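Local coordinates for YcgJ protein (Bacillus subtilis, PDB 1XXL) that probably transfers methyl groups from S-adenosylmethionine to a substrate not yet identified, at residues L140-R144 with W183-T189. Residue numbers count along the deposited sequence, not the author numbering.
With SO4 (sulfate ion), chain E.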
ATOM      1  N   LEU A 140      -7.669  -0.831 -14.857  1.00 13.96           N
ATOM      2  CA  LEU A 140      -7.484   0.632 -14.853  1.00 14.36           C
ATOM      3  C   LEU A 140      -6.110   0.995 -14.317  1.00 14.62           C
ATOM      4  O   LEU A 140      -5.376   1.767 -14.928  1.00 14.68           O
ATOM      5  CB  LEU A 140      -8.554   1.326 -14.036  1.00 14.41           C
ATOM      6  CG  LEU A 140      -8.452   2.846 -13.835  1.00 14.45           C
ATOM      7  CD1 LEU A 140      -8.570   3.603 -15.154  1.00 14.59           C
ATOM      8  CD2 LEU A 140      -9.533   3.278 -12.893  1.00 14.38           C
ATOM      9  N   ASN A 141      -5.748   0.411 -13.184  1.00 15.80           N
ATOM     10  CA  ASN A 141      -4.478   0.728 -12.549  1.00 17.47           C
ATOM     11  C   ASN A 141      -3.247   0.179 -13.333  1.00 18.18           C
ATOM     12  O   ASN A 141      -2.196   0.841 -13.390  1.00 17.90           O
ATOM     13  CB  ASN A 141      -4.498   0.275 -11.089  1.00 17.43           C
ATOM     14  CG  ASN A 141      -5.296   1.232 -10.183  1.00 19.05           C
ATOM     15  OD1 ASN A 141      -5.231   2.459 -10.319  1.00 21.93           O
ATOM     16  ND2 ASN A 141      -6.027   0.674  -9.263  1.00 18.45           N
ATOM     17  N   ARG A 142      -3.381  -0.994 -13.951  1.00 19.06           N
ATOM     18  CA  ARG A 142      -2.299  -1.537 -14.781  1.00 20.22           C
ATOM     19  C   ARG A 142      -2.064  -0.710 -16.069  1.00 20.02           C
ATOM     20  O   ARG A 142      -0.939  -0.586 -16.539  1.00 20.28           O
ATOM     21  CB  ARG A 142      -2.559  -3.014 -15.139  1.00 19.80           C
ATOM     22  CG  ARG A 142      -1.270  -3.850 -15.376  1.00 22.11           C
ATOM     23  CD  ARG A 142      -1.558  -5.412 -15.203  1.00 26.43           C
ATOM     24  NE  ARG A 142      -2.099  -5.871 -13.884  1.00 30.30           N
ATOM     25  CZ  ARG A 142      -3.293  -6.464 -13.678  1.00 31.22           C
ATOM     26  NH1 ARG A 142      -4.148  -6.661 -14.673  1.00 31.92           N
ATOM     27  NH2 ARG A 142      -3.658  -6.858 -12.450  1.00 30.33           N
ATOM     28  N   LEU A 143      -3.125  -0.164 -16.642  1.00 20.19           N
ATOM     29  CA  LEU A 143      -3.003   0.667 -17.846  1.00 20.68           C
ATOM     30  C   LEU A 143      -2.131   1.884 -17.536  1.00 21.53           C
ATOM     31  O   LEU A 143      -1.295   2.302 -18.348  1.00 20.58           O
ATOM     32  CB  LEU A 143      -4.381   1.130 -18.328  1.00 20.30           C
ATOM     33  CG  LEU A 143      -5.225   0.118 -19.105  1.00 19.83           C
ATOM     34  CD1 LEU A 143      -6.602   0.664 -19.356  1.00 19.55           C
ATOM     35  CD2 LEU A 143      -4.572  -0.200 -20.441  1.00 21.53           C
ATOM     36  N   ARG A 144      -2.311   2.418 -16.336  1.00 22.03           N
ATOM     37  CA  ARG A 144      -1.629   3.629 -15.939  1.00 23.49           C
ATOM     38  C   ARG A 144      -0.235   3.325 -15.418  1.00 24.20           C
ATOM     39  O   ARG A 144       0.675   4.116 -15.619  1.00 24.52           O
ATOM     40  CB  ARG A 144      -2.484   4.385 -14.911  1.00 23.38           C
ATOM     41  CG  ARG A 144      -1.965   5.762 -14.511  1.00 23.88           C
ATOM     42  CD  ARG A 144      -1.516   5.677 -13.110  1.00 26.64           C
ATOM     43  NE  ARG A 144      -1.053   6.949 -12.608  1.00 29.23           N
ATOM     44  CZ  ARG A 144      -0.666   7.131 -11.356  1.00 27.32           C
ATOM     45  NH1 ARG A 144      -0.698   6.117 -10.497  1.00 26.28           N
ATOM     46  NH2 ARG A 144      -0.252   8.326 -10.974  1.00 28.11           N
ATOM     47  N   TRP A 183      -3.549  12.600 -11.856  1.00 20.70           N
ATOM     48  CA  TRP A 183      -3.202  11.177 -11.848  1.00 21.26           C
ATOM     49  C   TRP A 183      -2.467  10.744 -13.127  1.00 21.71           C
ATOM     50  O   TRP A 183      -1.506   9.995 -13.071  1.00 22.11           O
ATOM     51  CB  TRP A 183      -4.515  10.404 -11.710  1.00 19.70           C
ATOM     52  CG  TRP A 183      -4.435   8.936 -11.518  1.00 18.53           C
ATOM     53  CD1 TRP A 183      -3.959   8.286 -10.442  1.00 18.10           C
ATOM     54  CD2 TRP A 183      -4.930   7.940 -12.408  1.00 16.22           C
ATOM     55  NE1 TRP A 183      -4.109   6.938 -10.605  1.00 17.38           N
ATOM     56  CE2 TRP A 183      -4.692   6.702 -11.815  1.00 15.63           C
ATOM     57  CE3 TRP A 183      -5.534   7.981 -13.674  1.00 16.75           C
ATOM     58  CZ2 TRP A 183      -5.060   5.499 -12.416  1.00 17.75           C
ATOM     59  CZ3 TRP A 183      -5.887   6.802 -14.276  1.00 18.11           C
ATOM     60  CH2 TRP A 183      -5.647   5.565 -13.648  1.00 17.52           C
ATOM     61  N   ILE A 184      -2.938  11.211 -14.275  1.00 23.57           N
ATOM     62  CA  ILE A 184      -2.283  10.939 -15.551  1.00 25.08           C
ATOM     63  C   ILE A 184      -0.908  11.585 -15.625  1.00 26.20           C
ATOM     64  O   ILE A 184       0.040  10.929 -16.030  1.00 25.87           O
ATOM     65  CB  ILE A 184      -3.128  11.414 -16.731  1.00 25.15           C
ATOM     66  CG1 ILE A 184      -4.389  10.554 -16.862  1.00 25.48           C
ATOM     67  CG2 ILE A 184      -2.308  11.407 -18.041  1.00 25.28           C
ATOM     68  CD1 ILE A 184      -4.163   9.066 -17.111  1.00 25.14           C
ATOM     69  N   LYS A 185      -0.812  12.858 -15.236  1.00 27.95           N
ATOM     70  CA  LYS A 185       0.487  13.558 -15.172  1.00 30.19           C
ATOM     71  C   LYS A 185       1.532  12.864 -14.276  1.00 30.72           C
ATOM     72  O   LYS A 185       2.649  12.643 -14.708  1.00 31.44           O
ATOM     73  CB  LYS A 185       0.309  15.021 -14.737  1.00 30.49           C
ATOM     74  CG  LYS A 185      -0.089  15.951 -15.872  1.00 32.70           C
ATOM     75  CD  LYS A 185      -0.014  17.441 -15.458  1.00 33.54           C
ATOM     76  CE  LYS A 185       1.428  18.012 -15.491  1.00 36.64           C
ATOM     77  NZ  LYS A 185       1.508  19.453 -14.993  1.00 36.28           N
ATOM     78  N   ARG A 186       1.159  12.495 -13.055  1.00 31.88           N
ATOM     79  CA  ARG A 186       2.069  11.787 -12.137  1.00 32.74           C
ATOM     80  C   ARG A 186       2.484  10.393 -12.627  1.00 33.58           C
ATOM     81  O   ARG A 186       3.524   9.870 -12.208  1.00 33.88           O
ATOM     82  CB  ARG A 186       1.427  11.628 -10.759  1.00 32.53           C
ATOM     83  CG  ARG A 186       1.166  12.931 -10.016  1.00 33.55           C
ATOM     84  CD  ARG A 186       0.787  12.662  -8.545  1.00 34.31           C
ATOM     85  NE  ARG A 186      -0.442  11.864  -8.428  1.00 36.67           N
ATOM     86  CZ  ARG A 186      -1.659  12.333  -8.145  1.00 36.57           C
ATOM     87  NH1 ARG A 186      -1.855  13.623  -7.915  1.00 38.75           N
ATOM     88  NH2 ARG A 186      -2.697  11.499  -8.080  1.00 35.74           N
ATOM     89  N   GLY A 187       1.650   9.770 -13.464  1.00 34.21           N
ATOM     90  CA  GLY A 187       1.986   8.494 -14.089  1.00 34.59           C
ATOM     91  C   GLY A 187       2.817   8.624 -15.368  1.00 35.17           C
ATOM     92  O   GLY A 187       3.330   7.633 -15.862  1.00 35.60           O
ATOM     93  N   GLY A 188       2.935   9.838 -15.913  1.00 35.64           N
ATOM     94  CA  GLY A 188       3.587  10.064 -17.214  1.00 35.81           C
ATOM     95  C   GLY A 188       3.050   9.212 -18.371  1.00 36.31           C
ATOM     96  O   GLY A 188       3.807   8.838 -19.277  1.00 36.28           O
ATOM     97  N   THR A 189       1.745   8.924 -18.368  1.00 36.29           N
ATOM     98  CA  THR A 189       1.180   7.956 -19.315  1.00 35.71           C
ATOM     99  C   THR A 189       1.121   8.598 -20.704  1.00 35.20           C
ATOM    100  O   THR A 189       0.651   9.733 -20.844  1.00 35.31           O
ATOM    101  CB  THR A 189      -0.225   7.381 -18.874  1.00 36.09           C
ATOM    102  OG1 THR A 189      -1.280   8.279 -19.222  1.00 38.19           O
ATOM    103  CG2 THR A 189      -0.284   7.125 -17.382  1.00 36.39           C
TER
HETATM  104  S   SO4 E 406      -0.399   8.255  -7.187  1.00 57.33           S
HETATM  105  O1  SO4 E 406      -0.267   6.825  -7.454  1.00 56.37           O
HETATM  106  O2  SO4 E 406       0.041   8.527  -5.813  1.00 57.54           O
HETATM  107  O3  SO4 E 406      -1.803   8.674  -7.294  1.00 56.92           O
HETATM  108  O4  SO4 E 406       0.452   8.963  -8.147  1.00 56.68           O
HETATM  109  O   HOH W   1      -3.645   4.239  -8.919  1.00 27.46           O
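The last turns of helices 131-144 and 180-187 meet, their short axes 11.4 Å apart at closest and inclined at 45°. Both belong to the mostly helical lobe, entered by antiparallel strands 166-179 and 222-236, that appears appended to the Rossmann-like methyltransferase core, where they pack beside the beginning of strand 222-236, away from the S-adenosylmethionine site. Helix 180-187 ends in a Schellman motif, with G188 at positive phi, and the chain brings T189 beside R144 (CA to CA 6.2 Å). The wide axis spacing is bridged by two long side chains, R144 and W183. The R144 guanidinium lies flat on the indole, planes at 15°, a cation-pi stack over the five-membered ring, R144 CZ 3.8 Å from its centroid and 26° off the normal; R144 CG makes a CH-pi contact over the six-membered ring. The same guanidinium also grips the tryptophan backbone: R144 NE and NH2 both donate to W183 O (3.1 and 3.0 Å), a carbonyl that also accepts G187 N within its helix. G187 leaves room for this fork, since a CB there would clash with R144 NE. T189 CG2 packs on R144 CG at 3.6 Å. L140 CD1 touches W183 CH2 (3.8 Å), and F225 meets the indole edge-to-face. N141, whose ND2 bonds to E151, is linked to W183 through a water that donates to N141 OD1 (2.8 Å) and accepts from W183 NE1 (3.2 Å). A sulfate, probably from the crystallisation liquor, offsets the like charges of R144 and R186: its O4 accepts from R144 NH2 and R186 NE, each at 3.0 Å.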